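Local coordinates for pectate lyase (Bacillus, PDB 3VMV), which probably cleaves polygalacturonate (pectate) by eliminative lysis, as a secreted polysaccharide lyase of family 1 with a beta-helix fold, at residues E23-T27 / G28-Q32; G90-G94 / I95-L99. All coordinates share one frame; numbering follows the deposited sequence.

Interaction 1. Residues E23-T27 / G28-Q32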
ATOM      1  N   GLU A  23      -2.842  -0.079 -24.245  1.00 14.86           N
ATOM      2  CA  GLU A  23      -3.143   1.288 -24.557  1.00 16.54           C
ATOM      3  C   GLU A  23      -2.149   2.160 -23.865  1.00 14.82           C
ATOM      4  O   GLU A  23      -1.618   1.784 -22.785  1.00 16.97           O
ATOM      5  CB  GLU A  23      -4.547   1.640 -24.062  1.00 18.61           C
ATOM      6  CG  GLU A  23      -5.657   1.068 -24.904  1.00 20.58           C
ATOM      7  CD  GLU A  23      -5.864   1.806 -26.251  1.00 19.56           C
ATOM      8  OE1 GLU A  23      -5.515   2.999 -26.410  1.00 22.03           O
ATOM      9  OE2 GLU A  23      -6.439   1.209 -27.155  1.00 22.89           O
ATOM     10  N   TYR A  24      -1.907   3.314 -24.447  1.00 16.30           N
ATOM     11  CA  TYR A  24      -1.103   4.332 -23.824  1.00 18.07           C
ATOM     12  C   TYR A  24      -1.970   5.541 -23.516  1.00 22.69           C
ATOM     13  O   TYR A  24      -2.672   6.061 -24.403  1.00 24.51           O
ATOM     14  CB  TYR A  24       0.033   4.743 -24.723  1.00 16.47           C
ATOM     15  CG  TYR A  24       1.179   3.739 -24.811  1.00 17.85           C
ATOM     16  CD1 TYR A  24       1.066   2.589 -25.596  1.00 18.42           C
ATOM     17  CD2 TYR A  24       2.362   3.979 -24.142  1.00 17.73           C
ATOM     18  CE1 TYR A  24       2.138   1.679 -25.680  1.00 20.56           C
ATOM     19  CE2 TYR A  24       3.424   3.113 -24.239  1.00 18.78           C
ATOM     20  CZ  TYR A  24       3.299   1.961 -24.993  1.00 21.31           C
ATOM     21  OH  TYR A  24       4.385   1.109 -25.061  1.00 25.06           O
ATOM     22  N   ALA A  25      -1.865   6.029 -22.285  1.00 15.65           N
ATOM     23  CA  ALA A  25      -2.696   7.158 -21.879  1.00 16.54           C
ATOM     24  C   ALA A  25      -1.852   8.211 -21.202  1.00 16.85           C
ATOM     25  O   ALA A  25      -0.918   7.895 -20.472  1.00 17.52           O
ATOM     26  CB  ALA A  25      -3.757   6.675 -20.887  1.00 17.50           C
ATOM     27  N   SER A  26      -2.202   9.466 -21.397  1.00 15.64           N
ATOM     28  CA  SER A  26      -1.466  10.542 -20.756  1.00 16.13           C
ATOM     29  C   SER A  26      -2.386  11.514 -20.048  1.00 16.76           C
ATOM     30  O   SER A  26      -1.936  12.541 -19.575  1.00 18.29           O
ATOM     31  CB  SER A  26      -0.593  11.292 -21.767  1.00 21.51           C
ATOM     32  OG  SER A  26      -1.373  11.670 -22.887  1.00 22.64           O
ATOM     33  N   THR A  27      -3.672  11.186 -19.964  1.00 15.50           N
ATOM     34  CA  THR A  27      -4.596  12.016 -19.163  1.00 16.23           C
ATOM     35  C   THR A  27      -5.556  11.101 -18.416  1.00 15.39           C
ATOM     36  O   THR A  27      -5.766   9.933 -18.802  1.00 14.88           O
ATOM     37  CB  THR A  27      -5.461  12.960 -20.047  1.00 14.94           C
ATOM     38  OG1 THR A  27      -6.354  12.160 -20.850  1.00 17.58           O
ATOM     39  CG2 THR A  27      -4.575  13.875 -20.942  1.00 16.38           C
ATOM     40  N   GLY A  28      -6.158  11.616 -17.344  1.00 13.36           N
ATOM     41  CA  GLY A  28      -7.117  10.824 -16.601  1.00 14.35           C
ATOM     42  C   GLY A  28      -8.340  10.514 -17.441  1.00 15.09           C
ATOM     43  O   GLY A  28      -8.938   9.443 -17.295  1.00 14.11           O
ATOM     44  N   ALA A  29      -8.709  11.440 -18.314  1.00 16.11           N
ATOM     45  CA  ALA A  29      -9.826  11.181 -19.226  1.00 16.09           C
ATOM     46  C   ALA A  29      -9.565   9.950 -20.091  1.00 16.25           C
ATOM     47  O   ALA A  29     -10.445   9.108 -20.240  1.00 15.81           O
ATOM     48  CB  ALA A  29     -10.154  12.404 -20.052  1.00 15.69           C
ATOM     49  N   GLN A  30      -8.344   9.801 -20.608  1.00 16.15           N
ATOM     50  CA  GLN A  30      -8.055   8.607 -21.403  1.00 15.42           C
ATOM     51  C   GLN A  30      -8.123   7.363 -20.545  1.00 16.92           C
ATOM     52  O   GLN A  30      -8.706   6.369 -20.941  1.00 16.82           O
ATOM     53  CB  GLN A  30      -6.681   8.692 -22.061  1.00 13.91           C
ATOM     54  CG  GLN A  30      -6.645   9.650 -23.226  1.00 15.92           C
ATOM     55  CD  GLN A  30      -5.347   9.550 -23.983  1.00 16.87           C
ATOM     56  OE1 GLN A  30      -4.298   9.619 -23.379  1.00 17.22           O
ATOM     57  NE2 GLN A  30      -5.412   9.399 -25.303  1.00 15.14           N
ATOM     58  N   ILE A  31      -7.525   7.410 -19.354  1.00 12.92           N
ATOM     59  CA  ILE A  31      -7.566   6.244 -18.488  1.00 11.90           C
ATOM     60  C   ILE A  31      -9.003   5.871 -18.124  1.00 14.64           C
ATOM     61  O   ILE A  31      -9.397   4.705 -18.226  1.00 13.35           O
ATOM     62  CB  ILE A  31      -6.767   6.472 -17.172  1.00 11.80           C
ATOM     63  CG1 ILE A  31      -5.291   6.713 -17.515  1.00 14.99           C
ATOM     64  CG2 ILE A  31      -6.861   5.260 -16.294  1.00 12.79           C
ATOM     65  CD1 ILE A  31      -4.448   7.057 -16.280  1.00 14.96           C
ATOM     66  N   GLN A  32      -9.778   6.856 -17.676  1.00 12.42           N
ATOM     67  CA  GLN A  32     -11.153   6.556 -17.246  1.00 14.79           C
ATOM     68  C   GLN A  32     -12.001   6.020 -18.419  1.00 16.16           C
ATOM     69  O   GLN A  32     -12.800   5.078 -18.256  1.00 16.56           O
ATOM     70  CB  GLN A  32     -11.812   7.791 -16.613  1.00 13.79           C
ATOM     71  CG  GLN A  32     -13.084   7.447 -15.812  1.00 13.30           C
ATOM     72  CD  GLN A  32     -12.712   6.598 -14.616  1.00 13.40           C
ATOM     73  OE1 GLN A  32     -12.031   7.082 -13.727  1.00 14.83           O
ATOM     74  NE2 GLN A  32     -13.152   5.342 -14.592  1.00 14.07           N
TER
HETATM   75  O   HOH W   1      -2.795  11.703 -25.425  1.00 28.06           O
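Thr27 caps the first turn of a helix while Gln30, three residues on, reaches back to Ser26, just past the end of the preceding strand. With chi1 at 66°, Thr27 OG1 sits between its own backbone N and carbonyl carbon, and there it accepts Gln30 N at 3.1 Å, the N-cap bond. The carbonyl of the same residue opens the helical pattern, Ile31 N donating to Thr27 O at 3.1 Å. Gln30 CG lies beside the backbone N, anti to the carbonyl carbon (chi1 -74°), 3.5 Å from Thr27 OG1, and the chain then runs extended. Its amide OE1 thereby meets Ser26 N at 2.9 Å, the donor lying nearly in line with the C=O bond. A water bonded to Ser26 OG also donates to this OE1. A valine in place of Thr27 would probably leave Gln30 N without its capping acceptor and the first helical turn less firmly fixed. Alongside these polar bonds there is one apolar contact, Ala25 CB to Ile31 CG1 at 3.7 Å. Residues 28-32 of helix 28-40 run back at 149° to strand 23-25, close to antiparallel; strand 21-25 pairs in parallel with strand 48-52, where Ala25 touches Ile50 and Ile31 touches Val52.

Interaction 2. Residues G90-G94 / I95-L99. With SO4 (sulfate ion), chain B.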
ATOM      1  N   GLY A  90       5.192   8.254 -15.674  1.00 13.99           N
ATOM      2  CA  GLY A  90       3.865   7.836 -15.208  1.00 11.89           C
ATOM      3  C   GLY A  90       3.541   8.516 -13.911  1.00 11.42           C
ATOM      4  O   GLY A  90       3.744   7.942 -12.864  1.00 15.05           O
ATOM      5  N   GLU A  91       3.019   9.728 -13.977  1.00 13.90           N
ATOM      6  CA  GLU A  91       2.879  10.552 -12.791  1.00 13.17           C
ATOM      7  C   GLU A  91       1.414  10.924 -12.585  1.00 12.37           C
ATOM      8  O   GLU A  91       0.759  11.310 -13.561  1.00 14.48           O
ATOM      9  CB  GLU A  91       3.708  11.826 -12.932  1.00 16.35           C
ATOM     10  CG  GLU A  91       3.598  12.726 -11.717  1.00 16.72           C
ATOM     11  CD  GLU A  91       4.319  14.046 -11.862  1.00 26.19           C
ATOM     12  OE1 GLU A  91       5.010  14.236 -12.892  1.00 29.55           O
ATOM     13  OE2 GLU A  91       4.193  14.912 -10.949  1.00 21.06           O
ATOM     14  N   PHE A  92       0.938  10.800 -11.333  1.00 11.47           N
ATOM     15  CA  PHE A  92      -0.416  11.209 -10.946  1.00 12.18           C
ATOM     16  C   PHE A  92      -0.206  12.309  -9.917  1.00 11.88           C
ATOM     17  O   PHE A  92       0.186  12.026  -8.790  1.00 12.00           O
ATOM     18  CB  PHE A  92      -1.188  10.032 -10.308  1.00 11.68           C
ATOM     19  CG  PHE A  92      -1.500   8.907 -11.256  1.00 11.26           C
ATOM     20  CD1 PHE A  92      -2.812   8.663 -11.662  1.00 12.29           C
ATOM     21  CD2 PHE A  92      -0.489   8.097 -11.739  1.00 13.99           C
ATOM     22  CE1 PHE A  92      -3.113   7.633 -12.545  1.00 15.57           C
ATOM     23  CE2 PHE A  92      -0.790   7.053 -12.656  1.00 12.65           C
ATOM     24  CZ  PHE A  92      -2.099   6.825 -13.028  1.00 14.22           C
ATOM     25  N   ASP A  93      -0.429  13.555 -10.323  1.00 13.15           N
ATOM     26  CA  ASP A  93      -0.168  14.722  -9.487  1.00 13.42           C
ATOM     27  C   ASP A  93      -1.509  15.255  -8.984  1.00 13.26           C
ATOM     28  O   ASP A  93      -2.291  15.857  -9.738  1.00 15.40           O
ATOM     29  CB  ASP A  93       0.574  15.774 -10.307  1.00 15.45           C
ATOM     30  CG  ASP A  93       0.855  17.042  -9.508  1.00 19.03           C
ATOM     31  OD1 ASP A  93       0.526  17.094  -8.294  1.00 16.77           O
ATOM     32  OD2 ASP A  93       1.411  17.992 -10.113  1.00 26.00           O
ATOM     33  N   GLY A  94      -1.798  14.955  -7.715  1.00 11.74           N
ATOM     34  CA  GLY A  94      -3.003  15.488  -7.101  1.00 13.55           C
ATOM     35  C   GLY A  94      -4.230  14.660  -7.352  1.00 15.66           C
ATOM     36  O   GLY A  94      -5.341  15.139  -7.048  1.00 14.12           O
ATOM     37  N   ILE A  95      -4.074  13.449  -7.892  1.00 12.63           N
ATOM     38  CA  ILE A  95      -5.250  12.588  -8.123  1.00 11.08           C
ATOM     39  C   ILE A  95      -4.794  11.171  -7.888  1.00 13.41           C
ATOM     40  O   ILE A  95      -3.708  10.790  -8.333  1.00 13.06           O
ATOM     41  CB  ILE A  95      -5.884  12.760  -9.547  1.00 11.93           C
ATOM     42  CG1 ILE A  95      -7.170  11.944  -9.624  1.00 10.43           C
ATOM     43  CG2 ILE A  95      -4.871  12.442 -10.653  1.00 14.93           C
ATOM     44  CD1 ILE A  95      -8.057  12.296 -10.843  1.00 14.68           C
ATOM     45  N   GLY A  96      -5.612  10.436  -7.154  1.00 11.26           N
ATOM     46  CA  GLY A  96      -5.308   9.063  -6.810  1.00 11.80           C
ATOM     47  C   GLY A  96      -6.168   8.054  -7.518  1.00 13.30           C
ATOM     48  O   GLY A  96      -7.076   8.382  -8.292  1.00 13.36           O
ATOM     49  N   ILE A  97      -5.811   6.795  -7.308  1.00 10.14           N
ATOM     50  CA  ILE A  97      -6.529   5.662  -7.893  1.00 10.61           C
ATOM     51  C   ILE A  97      -7.340   4.933  -6.850  1.00 11.67           C
ATOM     52  O   ILE A  97      -6.868   4.734  -5.735  1.00 11.24           O
ATOM     53  CB  ILE A  97      -5.495   4.659  -8.475  1.00 11.11           C
ATOM     54  CG1 ILE A  97      -4.698   5.356  -9.580  1.00 11.35           C
ATOM     55  CG2 ILE A  97      -6.225   3.430  -9.048  1.00 14.94           C
ATOM     56  CD1 ILE A  97      -3.457   4.514 -10.100  1.00 12.84           C
ATOM     57  N   ARG A  98      -8.567   4.534  -7.194  1.00 11.20           N
ATOM     58  CA  ARG A  98      -9.376   3.716  -6.304  1.00 10.38           C
ATOM     59  C   ARG A  98      -9.703   2.409  -6.982  1.00 11.15           C
ATOM     60  O   ARG A  98     -10.212   2.398  -8.098  1.00 13.10           O
ATOM     61  CB  ARG A  98     -10.662   4.412  -5.835  1.00 11.36           C
ATOM     62  CG  ARG A  98     -11.487   3.560  -4.865  1.00 13.99           C
ATOM     63  CD  ARG A  98     -12.680   4.349  -4.314  1.00 13.44           C
ATOM     64  NE  ARG A  98     -13.593   4.682  -5.403  1.00 16.03           N
ATOM     65  CZ  ARG A  98     -14.600   5.565  -5.295  1.00 15.28           C
ATOM     66  NH1 ARG A  98     -15.394   5.767  -6.336  1.00 17.84           N
ATOM     67  NH2 ARG A  98     -14.794   6.241  -4.168  1.00 13.25           N
ATOM     68  N   LEU A  99      -9.447   1.313  -6.287  1.00 10.59           N
ATOM     69  CA  LEU A  99      -9.860   0.002  -6.785  1.00 11.31           C
ATOM     70  C   LEU A  99     -11.075  -0.455  -6.025  1.00 11.61           C
ATOM     71  O   LEU A  99     -11.005  -0.612  -4.792  1.00 11.04           O
ATOM     72  CB  LEU A  99      -8.721  -1.007  -6.623  1.00 13.30           C
ATOM     73  CG  LEU A  99      -7.324  -0.682  -7.195  1.00 19.68           C
ATOM     74  CD1 LEU A  99      -6.428  -1.950  -7.041  1.00 17.90           C
ATOM     75  CD2 LEU A  99      -7.302  -0.168  -8.589  1.00 19.59           C
TER
HETATM   76  S   SO4 B 401     -17.293   8.827  -4.862  1.00 28.43           S
HETATM   77  O1  SO4 B 401     -16.474   9.869  -5.465  1.00 36.13           O
HETATM   78  O2  SO4 B 401     -17.610   7.796  -5.826  1.00 19.63           O
HETATM   79  O3  SO4 B 401     -16.568   8.252  -3.731  1.00 29.24           O
HETATM   80  O4  SO4 B 401     -18.553   9.396  -4.413  1.00 35.25           O
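Over one face of the Phe92 ring lies the CD1 methyl of Ile97, 4.3 Å from the ring centroid and 25° off the normal, a CH-pi contact displaced toward the rim at CE1 and CZ. Ile97 CG1 stands beside its backbone N (chi1 -62°), a rotamer that, with the extended chi2, brings the CD1 methyl over the ring. Near the ring plane, at the edge, comes Ile95 O, which approaches Phe92 CB to 3.3 Å; this buried carbonyl oxygen has no hydrogen-bonding partner in the model. Between the two strands the chain bends at Gly94, whose positive phi of 86° would press any side chain against the preceding carbonyl. The other flat group, the Arg98 guanidinium, meets a sulfate at its edge and in its plane: NH1 donates to O2 at 3.0 Å and NH2 to O3 at 2.7 Å, a two-pronged grip on an anion probably taken from the crystallisation liquor. Asp67 and Glu119 form salt bridges with the same guanidinium and probably offset its positive charge and help fix its orientation. Phe92 and Ile97 also touch Ile112, and Phe92 and Ile95 touch Ile66, on neighbouring coils: inward-facing side chains stacked between successive turns, characteristic of the right-handed parallel beta-helix of pectate lyases.

In the fold
Both contacts lie where the chain changes direction, but at different places in the beta-helix: interaction 1 on the first strand and helix of the chain, interaction 2 within the coils. Interaction 1 is partly buried, its centre about 23 Å from that of the chain, and joins strand 21-25 to helix 28-40 largely through polar bonds. Interaction 2, about 13 Å from that centre, is buried and apolar where strands 91-93 and 97-103 meet round a corner, with the partly exposed Arg98 carrying its charge away from the apolar contact. The two touch: Ile31 CD1 packs 4.0 Å from Phe92 CE1, so the apolar side of the N-terminal helix adjoins the hydrophobic interior of the coils. Asp67 is shared as well, its backbone N bonding Gln32 and its carboxylate Arg98.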